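PDB 2QJV: inner membrane protein from Salmonella typhimurium LT2, which probably isomerises a glucuronate-type sugar acid, as a nickel-binding, two-barrel member of the KduI/IolB branch of the cupin superfamily. Local coordinates for residues 73-78 with 157-162; 102-107 with 189-194; 164-169 with 239-244. The protein carries 2 engineered substitutions. All coordinates share one frame; numbering follows the deposited sequence.

Contacts 1 and 2 join the N-terminal part of this cupin-superfamily chain to its C-terminal part, while contact 3 lies within the latter. Along the chain, contact 1 closes before contact 3 opens, and contact 2 interleaves with both. All three reach one five-stranded antiparallel sheet, in which 154-160 (contact 1), 238-246 (contact 3) and 181-193 (contact 2) are successive neighbours. The centres of contacts 1 and 2 lie about 9 Å apart, those of 1 and 3 about 12 Å, and those of 2 and 3 about 15 Å. Contacts 1 and 2 each carry a buried arginine-glutamate salt bridge across the two parts, and the third lies inside the C-terminal barrel, beside one of the bound nickel ions.

Contact 1 (73-78 with 157-162); sequences GQRMSP and EVYTNA. Engineered in segment 157-162: Ala162 (natural residue Glu).
Arg75 and Glu157 form a buried salt bridge between the loop 73-78 and strand 154-160 of the C-terminal beta barrel, where the two parts of this cupin-type fold meet. The guanidinium arrives end-on and gives one nitrogen to each carboxylate oxygen: Arg75 NH1 is 2.9 Å from Glu157 OE2, and Arg75 NH2 is 2.9 Å from Glu157 OE1. Both bonds use the syn side of the acid, and the planes of the two groups differ by only 18°. Arginine suits this place because it is long enough to leave the loop and still has N-H groups to spare: NE binds Val56 O, and NH1 also binds Ile82 O. A side chain with CG tucked between the backbone N and carbonyl carbon (chi1 75°) and then extended to NE delivers that planar head across the interface. Glu157 is fixed in turn, since OE1 also bonds Tyr240 OH and OE2 bonds His141 ND1, so every guanidinium nitrogen and both carboxylate oxygens have a protein partner. Pro78 completes the tight part: its CA lies 3.6 Å above the plane of the Arg75 guanidinium, toward the rim. The residues flanking Arg75 in the loop, Gln74 and the selenomethionine Met76, are instead exposed to solvent and make no contact with 157-162. Tyr159 is buried and comes toward Arg75 from the opposite direction, its ring nearly perpendicular to the guanidinium. Although Tyr159 OH comes within 3.2 Å of Arg75 NH1, the angle is too poor for a hydrogen bond. The phenol proton goes to the loop backbone instead: Tyr159 OH lies 2.7 Å from Pro78 O, with the carbonyl at the ring edge and a C=O...donor angle of 142°.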
loop_
_atom_site.group_PDB
_atom_site.type_symbol
_atom_site.label_atom_id
_atom_site.label_comp_id
_atom_site.label_asym_id
_atom_site.label_seq_id
_atom_site.Cartn_x
_atom_site.Cartn_y
_atom_site.Cartn_z
ATOM N N GLY A 73 29.678 21.456 25.914
ATOM C CA GLY A 73 29.176 21.792 24.595
ATOM C C GLY A 73 30.010 22.952 24.080
ATOM O O GLY A 73 30.905 23.445 24.766
ATOM N N GLN A 74 29.720 23.371 22.864
ATOM C CA GLN A 74 30.372 24.508 22.241
ATOM C C GLN A 74 29.536 25.016 21.063
ATOM O O GLN A 74 29.096 26.162 21.046
ATOM C CB GLN A 74 31.780 24.126 21.783
ATOM C CG GLN A 74 32.617 25.257 21.243
ATOM C CD GLN A 74 33.943 24.731 20.706
ATOM O OE1 GLN A 74 34.302 23.534 20.859
ATOM N NE2 GLN A 74 34.643 25.588 20.036
ATOM N N ARG A 75 29.357 24.177 20.057
ATOM C CA ARG A 75 28.616 24.585 18.862
ATOM C C ARG A 75 27.138 24.870 19.176
ATOM O O ARG A 75 26.488 24.168 19.976
ATOM C CB ARG A 75 28.754 23.531 17.759
ATOM C CG ARG A 75 27.957 22.252 17.939
ATOM C CD ARG A 75 28.473 21.158 17.023
ATOM N NE ARG A 75 27.526 20.052 17.010
ATOM C CZ ARG A 75 27.732 18.855 16.480
ATOM N NH1 ARG A 75 28.895 18.533 15.955
ATOM N NH2 ARG A 75 26.755 17.956 16.518
HETATM N N MSE A 76 26.644 25.915 18.535
HETATM C CA MSE A 76 25.253 26.338 18.626
HETATM C C MSE A 76 24.439 25.826 17.434
HETATM O O MSE A 76 23.243 26.070 17.354
HETATM C CB MSE A 76 25.201 27.852 18.758
HETATM C CG MSE A 76 26.016 28.360 19.979
HETATM SE SE MSE A 76 25.459 27.559 21.691
HETATM C CE MSE A 76 23.756 28.369 21.799
ATOM N N SER A 77 25.107 25.088 16.545
ATOM C CA SER A 77 24.516 24.431 15.398
ATOM C C SER A 77 25.404 23.247 14.978
ATOM O O SER A 77 26.639 23.362 14.983
ATOM C CB SER A 77 24.388 25.365 14.202
ATOM O OG SER A 77 23.999 24.616 13.047
ATOM N N PRO A 78 24.806 22.133 14.558
ATOM C CA PRO A 78 25.677 21.042 14.041
ATOM C C PRO A 78 26.525 21.483 12.798
ATOM O O PRO A 78 27.638 21.010 12.606
ATOM C CB PRO A 78 24.661 19.911 13.736
ATOM C CG PRO A 78 23.391 20.631 13.467
ATOM C CD PRO A 78 23.376 21.741 14.485
ATOM N N GLU A 157 28.711 10.872 13.555
ATOM C CA GLU A 157 28.019 11.955 12.850
ATOM C C GLU A 157 28.799 12.217 11.527
ATOM O O GLU A 157 30.039 12.139 11.459
ATOM C CB GLU A 157 27.759 13.190 13.749
ATOM C CG GLU A 157 28.957 13.941 14.178
ATOM C CD GLU A 157 28.689 15.095 15.119
ATOM O OE1 GLU A 157 27.566 15.256 15.668
ATOM O OE2 GLU A 157 29.674 15.771 15.395
ATOM N N VAL A 158 28.045 12.481 10.460
ATOM C CA VAL A 158 28.563 12.672 9.120
ATOM C C VAL A 158 27.977 13.930 8.448
ATOM O O VAL A 158 26.785 14.225 8.619
ATOM C CB VAL A 158 28.258 11.411 8.244
ATOM C CG1 VAL A 158 28.809 11.566 6.801
ATOM C CG2 VAL A 158 28.801 10.133 8.914
ATOM N N TYR A 159 28.850 14.653 7.733
ATOM C CA TYR A 159 28.520 15.863 6.990
ATOM C C TYR A 159 28.692 15.597 5.527
ATOM O O TYR A 159 29.777 15.262 5.074
ATOM C CB TYR A 159 29.403 17.044 7.360
ATOM C CG TYR A 159 29.298 17.453 8.779
ATOM C CD1 TYR A 159 29.969 16.752 9.777
ATOM C CD2 TYR A 159 28.580 18.572 9.130
ATOM C CE1 TYR A 159 29.891 17.135 11.094
ATOM C CE2 TYR A 159 28.490 18.961 10.440
ATOM C CZ TYR A 159 29.157 18.265 11.419
ATOM O OH TYR A 159 29.035 18.667 12.722
ATOM N N THR A 160 27.590 15.761 4.788
ATOM C CA THR A 160 27.553 15.520 3.359
ATOM C C THR A 160 27.158 16.830 2.674
ATOM O O THR A 160 26.031 17.276 2.777
ATOM C CB THR A 160 26.604 14.347 2.984
ATOM O OG1 THR A 160 26.859 13.217 3.837
ATOM C CG2 THR A 160 26.777 13.932 1.459
ATOM N N ASN A 161 28.085 17.414 1.942
ATOM C CA ASN A 161 27.787 18.673 1.230
ATOM C C ASN A 161 26.836 18.458 0.054
ATOM O O ASN A 161 26.779 17.357 -0.529
ATOM C CB ASN A 161 29.086 19.378 0.860
ATOM C CG ASN A 161 29.854 19.843 2.097
ATOM O OD1 ASN A 161 29.323 19.883 3.227
ATOM N ND2 ASN A 161 31.081 20.206 1.889
ATOM N N ALA A 162 26.022 19.487 -0.207
ATOM C CA ALA A 162 24.962 19.444 -1.225
ATOM C C ALA A 162 25.514 18.925 -2.555
ATOM O O ALA A 162 26.500 19.467 -3.073
ATOM C CB ALA A 162 24.311 20.823 -1.399
#

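Contact 2 (102-107 with 189-194); sequences DLELAV and YHRFNP. With SO4 (sulfate ion), chain J.
Glu104 is gripped by both Arg191 and Tyr189, in a buried salt bridge with an added tyrosine bond between two beta sheets of this cupin-type protein: strand 104-111 belongs to the six-stranded sheet and strand 181-193 to the five-stranded one. The strands do not pair; even the nearest CA atoms, those of Glu104 and Arg191, are 11.7 Å apart, and long side chains from opposite directions fill the distance. Arg191 meets the carboxylate side-on, with Arg191 NE 2.8 Å from Glu104 OE2 and NH2 2.9 Å from Glu104 OE1. The second bond is almost straight at 174°, and both donors come to the syn side of the acid, which lies nearly coplanar with the guanidinium. Tyr189 uses the other side of the same oxygen: its OH donates to Glu104 OE2 at 2.6 Å from the anti side, with the acid at the edge of the phenol ring. One oxygen thus takes two donors, which should hold the carboxylate against rotation. Glutamate fits because its extended chain, with CG opposite the backbone N (chi1 -174°), carries the carboxylate across to the other sheet. Arg191 instead folds at chi2 and chi3, so that its NE-NH2 edge faces the acid. In the next shell, backbone bonds of Glu104 to Val56 and Ala57 fix the strand beneath it. Asn218 OD1 accepts from both Arg191 NH1 and the backbone N of Phe192, steadying the bent chain. Arg191 also holds a sulfate, probably from the crystallisation liquor, which Arg219 and Asn218 bind too. NH2 adds only a weak bond to this anion; the firm one comes from NH1, with Arg191 NH1 2.9 Å from sulfate O1.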
loop_
_atom_site.group_PDB
_atom_site.type_symbol
_atom_site.label_atom_id
_atom_site.label_comp_id
_atom_site.label_asym_id
_atom_site.label_seq_id
_atom_site.Cartn_x
_atom_site.Cartn_y
_atom_site.Cartn_z
ATOM N N ASP A 102 19.579 27.217 25.078
ATOM C CA ASP A 102 18.642 26.367 24.318
ATOM C C ASP A 102 19.485 25.172 23.862
ATOM O O ASP A 102 20.673 25.330 23.490
ATOM C CB ASP A 102 18.009 27.108 23.146
ATOM C CG ASP A 102 16.992 28.180 23.573
ATOM O OD1 ASP A 102 16.602 28.292 24.769
ATOM O OD2 ASP A 102 16.566 28.938 22.676
ATOM N N LEU A 103 18.900 23.987 23.929
ATOM C CA LEU A 103 19.611 22.755 23.713
ATOM C C LEU A 103 18.892 21.735 22.839
ATOM O O LEU A 103 17.685 21.452 23.009
ATOM C CB LEU A 103 19.865 22.112 25.096
ATOM C CG LEU A 103 20.643 20.782 25.179
ATOM C CD1 LEU A 103 22.154 20.927 24.828
ATOM C CD2 LEU A 103 20.426 20.135 26.537
ATOM N N GLU A 104 19.646 21.173 21.908
ATOM C CA GLU A 104 19.211 20.041 21.086
ATOM C C GLU A 104 20.035 18.864 21.549
ATOM O O GLU A 104 21.239 18.776 21.281
ATOM C CB GLU A 104 19.407 20.273 19.598
ATOM C CG GLU A 104 18.853 19.205 18.663
ATOM C CD GLU A 104 19.238 19.535 17.203
ATOM O OE1 GLU A 104 19.858 20.624 16.958
ATOM O OE2 GLU A 104 18.971 18.701 16.325
ATOM N N LEU A 105 19.375 17.979 22.300
ATOM C CA LEU A 105 20.031 16.827 22.919
ATOM C C LEU A 105 19.594 15.514 22.325
ATOM O O LEU A 105 18.394 15.219 22.298
ATOM C CB LEU A 105 19.744 16.794 24.441
ATOM C CG LEU A 105 20.331 15.639 25.279
ATOM C CD1 LEU A 105 21.844 15.797 25.498
ATOM C CD2 LEU A 105 19.537 15.560 26.601
ATOM N N ALA A 106 20.575 14.704 21.913
ATOM C CA ALA A 106 20.334 13.341 21.419
ATOM C C ALA A 106 20.690 12.360 22.539
ATOM O O ALA A 106 21.736 12.497 23.196
ATOM C CB ALA A 106 21.110 13.034 20.116
ATOM N N VAL A 107 19.766 11.444 22.833
ATOM C CA VAL A 107 19.984 10.358 23.815
ATOM C C VAL A 107 19.995 9.042 23.004
ATOM O O VAL A 107 18.959 8.560 22.500
ATOM C CB VAL A 107 18.969 10.359 24.972
ATOM C CG1 VAL A 107 19.330 9.279 26.025
ATOM C CG2 VAL A 107 18.883 11.773 25.646
ATOM N N TYR A 189 19.541 10.502 12.078
ATOM C CA TYR A 189 18.865 11.719 12.495
ATOM C C TYR A 189 19.424 12.816 11.580
ATOM O O TYR A 189 20.575 13.276 11.765
ATOM C CB TYR A 189 19.095 12.020 13.976
ATOM C CG TYR A 189 18.545 13.359 14.451
ATOM C CD1 TYR A 189 17.158 13.638 14.404
ATOM C CD2 TYR A 189 19.380 14.312 15.033
ATOM C CE1 TYR A 189 16.652 14.846 14.837
ATOM C CE2 TYR A 189 18.875 15.540 15.501
ATOM C CZ TYR A 189 17.507 15.809 15.393
ATOM O OH TYR A 189 17.025 17.000 15.860
ATOM N N HIS A 190 18.572 13.304 10.672
ATOM C CA HIS A 190 18.977 14.248 9.636
ATOM C C HIS A 190 18.709 15.724 9.928
ATOM O O HIS A 190 17.685 16.093 10.531
ATOM C CB HIS A 190 18.273 13.947 8.309
ATOM C CG HIS A 190 18.757 12.705 7.620
ATOM N ND1 HIS A 190 19.731 12.734 6.641
ATOM C CD2 HIS A 190 18.366 11.414 7.731
ATOM C CE1 HIS A 190 19.918 11.505 6.186
ATOM N NE2 HIS A 190 19.090 10.686 6.818
ATOM N N ARG A 191 19.648 16.539 9.462
ATOM C CA ARG A 191 19.592 18.004 9.558
ATOM C C ARG A 191 20.034 18.605 8.221
ATOM O O ARG A 191 20.857 18.009 7.487
ATOM C CB ARG A 191 20.447 18.524 10.725
ATOM C CG ARG A 191 20.077 17.943 12.095
ATOM C CD ARG A 191 18.800 18.539 12.706
ATOM N NE ARG A 191 19.122 19.609 13.632
ATOM C CZ ARG A 191 19.243 20.890 13.352
ATOM N NH1 ARG A 191 19.031 21.370 12.150
ATOM N NH2 ARG A 191 19.583 21.707 14.314
ATOM N N PHE A 192 19.483 19.794 7.915
ATOM C CA PHE A 192 19.752 20.532 6.676
ATOM C C PHE A 192 20.082 21.995 6.903
ATOM O O PHE A 192 19.614 22.624 7.876
ATOM C CB PHE A 192 18.568 20.409 5.691
ATOM C CG PHE A 192 18.295 19.013 5.310
ATOM C CD1 PHE A 192 18.984 18.415 4.242
ATOM C CD2 PHE A 192 17.425 18.237 6.071
ATOM C CE1 PHE A 192 18.797 17.080 3.974
ATOM C CE2 PHE A 192 17.267 16.892 5.811
ATOM C CZ PHE A 192 17.919 16.326 4.751
ATOM N N ASN A 193 20.962 22.486 6.030
ATOM C CA ASN A 193 21.362 23.869 5.957
ATOM C C ASN A 193 21.376 24.326 4.490
ATOM O O ASN A 193 22.179 23.821 3.678
ATOM C CB ASN A 193 22.720 24.128 6.644
ATOM C CG ASN A 193 23.032 25.599 6.743
ATOM O OD1 ASN A 193 22.164 26.403 7.030
ATOM N ND2 ASN A 193 24.274 25.961 6.473
ATOM N N PRO A 194 20.480 25.274 4.120
ATOM C CA PRO A 194 19.422 25.925 4.931
ATOM C C PRO A 194 18.383 24.907 5.434
ATOM O O PRO A 194 18.271 23.825 4.867
ATOM C CB PRO A 194 18.839 27.001 3.992
ATOM C CG PRO A 194 19.862 27.170 2.924
ATOM C CD PRO A 194 20.576 25.867 2.783
HETATM S S SO4 J . 17.305 24.842 12.518
HETATM O O1 SO4 J . 17.971 23.962 11.535
HETATM O O2 SO4 J . 15.853 24.726 12.518
HETATM O O3 SO4 J . 17.502 26.250 12.121
HETATM O O4 SO4 J . 17.910 24.611 13.836
#

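Contact 3 (164-169 with 239-244). Engineered in segment 164-169: Ala164 (natural residue Asp).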
loop_
_atom_site.group_PDB
_atom_site.type_symbol
_atom_site.label_atom_id
_atom_site.label_comp_id
_atom_site.label_asym_id
_atom_site.label_seq_id
_atom_site.Cartn_x
_atom_site.Cartn_y
_atom_site.Cartn_z
ATOM N N ALA A 164 26.637 15.693 -3.037
ATOM C CA ALA A 164 27.351 14.463 -2.725
ATOM C C ALA A 164 26.436 13.349 -2.213
ATOM O O ALA A 164 25.342 13.571 -1.648
ATOM C CB ALA A 164 28.474 14.730 -1.687
ATOM N N THR A 165 26.943 12.129 -2.373
ATOM C CA THR A 165 26.290 10.904 -1.907
ATOM C C THR A 165 27.094 10.331 -0.724
ATOM O O THR A 165 28.312 10.256 -0.805
ATOM C CB THR A 165 26.211 9.847 -3.035
ATOM O OG1 THR A 165 25.931 10.483 -4.282
ATOM C CG2 THR A 165 25.146 8.773 -2.703
ATOM N N SER A 166 26.409 9.957 0.359
ATOM C CA SER A 166 27.059 9.365 1.538
ATOM C C SER A 166 26.376 8.030 1.894
ATOM O O SER A 166 25.387 7.651 1.249
ATOM C CB SER A 166 27.154 10.362 2.728
ATOM O OG SER A 166 25.912 10.797 3.153
ATOM N N SER A 167 26.947 7.305 2.879
ATOM C CA SER A 167 26.575 5.907 3.154
ATOM C C SER A 167 26.640 5.145 1.787
ATOM O O SER A 167 25.837 4.272 1.470
ATOM C CB SER A 167 25.225 5.794 3.876
ATOM O OG SER A 167 25.280 6.567 5.087
ATOM N N TRP A 168 27.681 5.478 1.054
ATOM C CA TRP A 168 27.849 5.094 -0.317
ATOM C C TRP A 168 29.338 4.996 -0.600
ATOM O O TRP A 168 30.081 5.859 -0.179
ATOM C CB TRP A 168 27.162 6.154 -1.217
ATOM C CG TRP A 168 27.331 5.927 -2.674
ATOM C CD1 TRP A 168 28.201 6.573 -3.502
ATOM C CD2 TRP A 168 26.618 4.983 -3.485
ATOM N NE1 TRP A 168 28.075 6.091 -4.784
ATOM C CE2 TRP A 168 27.110 5.120 -4.809
ATOM C CE3 TRP A 168 25.598 4.051 -3.230
ATOM C CZ2 TRP A 168 26.638 4.333 -5.874
ATOM C CZ3 TRP A 168 25.132 3.272 -4.272
ATOM C CH2 TRP A 168 25.643 3.416 -5.589
ATOM N N PRO A 169 29.801 3.957 -1.341
ATOM C CA PRO A 169 29.087 2.851 -1.979
ATOM C C PRO A 169 28.253 2.111 -0.950
ATOM O O PRO A 169 28.628 2.021 0.226
ATOM C CB PRO A 169 30.192 1.955 -2.521
ATOM C CG PRO A 169 31.328 2.797 -2.619
ATOM C CD PRO A 169 31.242 3.839 -1.562
ATOM N N ASN A 239 23.777 18.593 4.175
ATOM C CA ASN A 239 23.214 17.579 5.053
ATOM C C ASN A 239 24.193 17.198 6.183
ATOM O O ASN A 239 25.410 17.327 6.063
ATOM C CB ASN A 239 22.779 16.363 4.196
ATOM C CG ASN A 239 22.252 15.144 4.999
ATOM O OD1 ASN A 239 22.921 14.109 4.986
ATOM N ND2 ASN A 239 21.053 15.237 5.659
ATOM N N TYR A 240 23.595 16.800 7.291
ATOM C CA TYR A 240 24.231 16.281 8.450
ATOM C C TYR A 240 23.342 15.140 8.939
ATOM O O TYR A 240 22.114 15.209 8.823
ATOM C CB TYR A 240 24.358 17.367 9.541
ATOM C CG TYR A 240 24.564 16.855 10.948
ATOM C CD1 TYR A 240 23.460 16.458 11.724
ATOM C CD2 TYR A 240 25.829 16.740 11.510
ATOM C CE1 TYR A 240 23.610 15.952 12.995
ATOM C CE2 TYR A 240 25.993 16.281 12.819
ATOM C CZ TYR A 240 24.874 15.883 13.560
ATOM O OH TYR A 240 24.969 15.408 14.854
ATOM N N TYR A 241 23.958 14.079 9.443
ATOM C CA TYR A 241 23.215 13.080 10.212
ATOM C C TYR A 241 24.029 12.469 11.338
ATOM O O TYR A 241 25.249 12.331 11.249
ATOM C CB TYR A 241 22.566 11.973 9.339
ATOM C CG TYR A 241 23.477 11.282 8.345
ATOM C CD1 TYR A 241 24.372 10.275 8.752
ATOM C CD2 TYR A 241 23.421 11.611 6.987
ATOM C CE1 TYR A 241 25.184 9.638 7.848
ATOM C CE2 TYR A 241 24.232 10.985 6.076
ATOM C CZ TYR A 241 25.118 9.985 6.509
ATOM O OH TYR A 241 25.910 9.331 5.595
ATOM N N LEU A 242 23.313 12.181 12.434
ATOM C CA LEU A 242 23.826 11.502 13.600
ATOM C C LEU A 242 23.266 10.092 13.563
ATOM O O LEU A 242 22.037 9.909 13.458
ATOM C CB LEU A 242 23.432 12.223 14.887
ATOM C CG LEU A 242 23.801 11.628 16.232
ATOM C CD1 LEU A 242 25.336 11.582 16.458
ATOM C CD2 LEU A 242 23.095 12.443 17.349
ATOM N N ASN A 243 24.161 9.112 13.580
ATOM C CA ASN A 243 23.818 7.678 13.538
ATOM C C ASN A 243 24.100 6.972 14.832
ATOM O O ASN A 243 25.100 7.251 15.512
ATOM C CB ASN A 243 24.628 6.878 12.477
ATOM C CG ASN A 243 24.481 7.381 11.038
ATOM O OD1 ASN A 243 25.486 7.573 10.347
ATOM N ND2 ASN A 243 23.291 7.584 10.597
ATOM N N VAL A 244 23.198 6.057 15.175
ATOM C CA VAL A 244 23.336 5.142 16.308
ATOM C C VAL A 244 23.238 3.710 15.727
ATOM O O VAL A 244 22.357 3.412 14.886
ATOM C CB VAL A 244 22.291 5.360 17.456
ATOM C CG1 VAL A 244 22.531 4.407 18.652
ATOM C CG2 VAL A 244 22.282 6.853 17.907
#
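The Tyr241 ring meets Ser166 at its edge, with Ser166 OG close to the ring plane, while Ser167 OG approaches the phenol obliquely. Other rings of the C-terminal cupin barrel crowd the same tyrosine: Tyr188 is inclined to it by about 50° and His190 by about 60°, so neither is a parallel stack. Val231 and Val158 add aliphatic contacts. Tyr241 projects from strand 238-246 into the barrel, and its hydroxyl reaches the segment 164-169 on the opposing wall, tying two sheets through their interior. Its ring gets there with CG between the backbone N and carbonyl carbon (chi1 51°). Two serine oxygens converge on the one phenol oxygen: Ser166 OG is 2.8 Å from Tyr241 OH, in a hydrogen bond that either hydroxyl could donate, and Ser167 OG is 2.9 Å away from Tyr241 OH. Small hydroxyl residues suit these positions because each can serve as donor and acceptor in little space. Successive residues of an extended strand would face opposite ways, but Ser167 leaves the strand in a left-handed helical backbone conformation, which lets it point its CB, like that of Ser166, at the tyrosine. Each serine has a further partner, Thr160 OG1 for Ser166 OG and Tyr188 OH for Ser167 OG, so a small network of hydroxyls forms. The Ser167 side chain is about 6 Å from a bound nickel ion, near enough to belong to the surroundings of the metal pocket. On the outer side of this segment, Thr165 and Trp168 bind Ala235 of a neighbouring subunit. Within the barrel the edge contact is close: Ser166 OG lies 3.4 Å from Tyr241 CE2.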